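Local atomic coordinates of major mite allergen Der p 23 (Dermatophagoides pteronyssinus, PDB entry 4ZCE), a protein that is a peritrophin-like major house dust mite allergen recognised by IgE, and does not bind chitin in vitro despite its chitin-binding-type domain. Residues A[41-44]-A[45-48]. Residues are numbered along the deposited sequence; the frame is centred on the assembly and turned at random.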
loop_
_atom_site.group_PDB
_atom_site.type_symbol
_atom_site.label_atom_id
_atom_site.label_comp_id
_atom_site.label_asym_id
_atom_site.label_seq_id
_atom_site.Cartn_x
_atom_site.Cartn_y
_atom_site.Cartn_z
ATOM N N ARG A 41 -0.883 -2.670 7.691
ATOM C CA ARG A 41 -0.558 -1.458 8.429
ATOM C C ARG A 41 0.716 -0.842 7.871
ATOM O O ARG A 41 1.579 -1.544 7.351
ATOM C CB ARG A 41 -0.380 -1.783 9.918
ATOM C CG ARG A 41 -1.689 -1.993 10.665
ATOM C CD ARG A 41 -1.475 -2.354 12.134
ATOM N NE ARG A 41 -2.753 -2.551 12.824
ATOM C CZ ARG A 41 -2.985 -2.244 14.100
ATOM N NH1 ARG A 41 -2.029 -1.715 14.857
ATOM N NH2 ARG A 41 -4.185 -2.456 14.615
ATOM N N TRP A 42 0.836 0.480 7.991
ATOM C CA TRP A 42 1.967 1.194 7.424
ATOM C C TRP A 42 3.219 0.838 8.183
ATOM O O TRP A 42 3.221 0.826 9.415
ATOM C CB TRP A 42 1.755 2.700 7.493
ATOM C CG TRP A 42 2.884 3.419 6.878
ATOM C CD1 TRP A 42 3.806 4.190 7.508
ATOM C CD2 TRP A 42 3.260 3.386 5.497
ATOM N NE1 TRP A 42 4.731 4.659 6.604
ATOM C CE2 TRP A 42 4.410 4.186 5.358
ATOM C CE3 TRP A 42 2.723 2.772 4.363
ATOM C CZ2 TRP A 42 5.033 4.377 4.141
ATOM C CZ3 TRP A 42 3.337 2.972 3.159
ATOM C CH2 TRP A 42 4.479 3.774 3.051
ATOM N N ASN A 43 4.266 0.520 7.435
ATOM C CA ASN A 43 5.571 0.142 7.969
ATOM C C ASN A 43 6.563 1.228 7.555
ATOM O O ASN A 43 7.011 1.276 6.407
ATOM C CB ASN A 43 5.941 -1.242 7.409
ATOM C CG ASN A 43 7.351 -1.700 7.782
ATOM O OD1 ASN A 43 8.179 -0.930 8.258
ATOM N ND2 ASN A 43 7.631 -2.970 7.535
ATOM N N GLU A 44 6.859 2.135 8.483
ATOM C CA GLU A 44 7.703 3.299 8.208
ATOM C C GLU A 44 9.080 2.905 7.700
ATOM O O GLU A 44 9.631 3.525 6.789
ATOM C CB GLU A 44 7.893 4.101 9.499
ATOM C CG GLU A 44 6.645 4.798 9.960
ATOM C CD GLU A 44 6.900 5.792 11.085
ATOM O OE1 GLU A 44 6.352 5.578 12.188
ATOM O OE2 GLU A 44 7.622 6.789 10.856
ATOM N N ASP A 45 9.638 1.877 8.322
ATOM C CA ASP A 45 11.015 1.502 8.047
ATOM C C ASP A 45 11.159 1.053 6.604
ATOM O O ASP A 45 12.199 1.266 5.973
ATOM C CB ASP A 45 11.445 0.374 8.973
ATOM C CG ASP A 45 11.735 0.845 10.393
ATOM O OD1 ASP A 45 11.805 2.069 10.610
ATOM O OD2 ASP A 45 11.901 -0.018 11.283
ATOM N N GLU A 46 10.104 0.440 6.078
ATOM C CA GLU A 46 10.151 -0.136 4.739
ATOM C C GLU A 46 9.332 0.605 3.711
ATOM O O GLU A 46 9.293 0.204 2.544
ATOM C CB GLU A 46 9.746 -1.590 4.822
ATOM C CG GLU A 46 10.675 -2.308 5.763
ATOM C CD GLU A 46 10.600 -3.799 5.652
ATOM O OE1 GLU A 46 10.812 -4.323 4.538
ATOM O OE2 GLU A 46 10.343 -4.447 6.689
ATOM N N GLU A 47 8.710 1.700 4.138
ATOM C CA GLU A 47 7.940 2.537 3.241
ATOM C C GLU A 47 6.994 1.670 2.444
ATOM O O GLU A 47 6.892 1.765 1.224
ATOM C CB GLU A 47 8.867 3.370 2.353
ATOM C CG GLU A 47 9.590 4.426 3.172
ATOM C CD GLU A 47 10.316 5.470 2.348
ATOM O OE1 GLU A 47 10.435 5.298 1.119
ATOM O OE2 GLU A 47 10.763 6.474 2.948
ATOM N N THR A 48 6.294 0.802 3.168
ATOM C CA THR A 48 5.261 -0.019 2.551
ATOM C C THR A 48 4.182 -0.415 3.564
ATOM O O THR A 48 4.292 -0.133 4.763
ATOM C CB THR A 48 5.858 -1.259 1.876
ATOM O OG1 THR A 48 4.876 -1.821 0.999
ATOM C CG2 THR A 48 6.254 -2.313 2.904
HETATM O O HOH W 1 11.560 5.236 6.052
#
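Asn43 and Thr48 form an antiparallel hydrogen-bonded pair that closes a tight hairpin between strands 42-43 and 48-49, with Asn43 N to Thr48 O a short bond of 2.8 Å and the return bond, from Thr48 N to Asn43 O, long and weak. Asn43 is opposed by two residues, Glu47 and Thr48, which makes a G1 beta bulge, and Glu47 takes the positive phi (50°) this bulge calls for. Asparagine suits the end of the strand because its amide can both accept and donate. A trans chi1 of 174° swings that amide to the carbonyl side of Asn43, where OD1 accepts from Glu46 N at 3.2 Å; Glu46 N comes from above the plane of the side-chain amide, and its N-H is shared with Asn43 O. ND2 gives a bent bond to Glu46 OE2 (3.2 Å), the carboxylate plane turned 84° from that of the amide, and a second bond to Thr50 OG1. Trp42 suits its place because a broad indole can cover the backbone of 47-48 while stacking with Phe23 of the three-stranded sheet: Thr48 O lies over one face near the rim, 3.3 Å from CE3, and CH2 comes within 3.3 Å of Glu47 C. Four consecutive acidic residues, Glu44 to Glu47, make the turn polar and probably negative, on a surface within the region important for IgE binding.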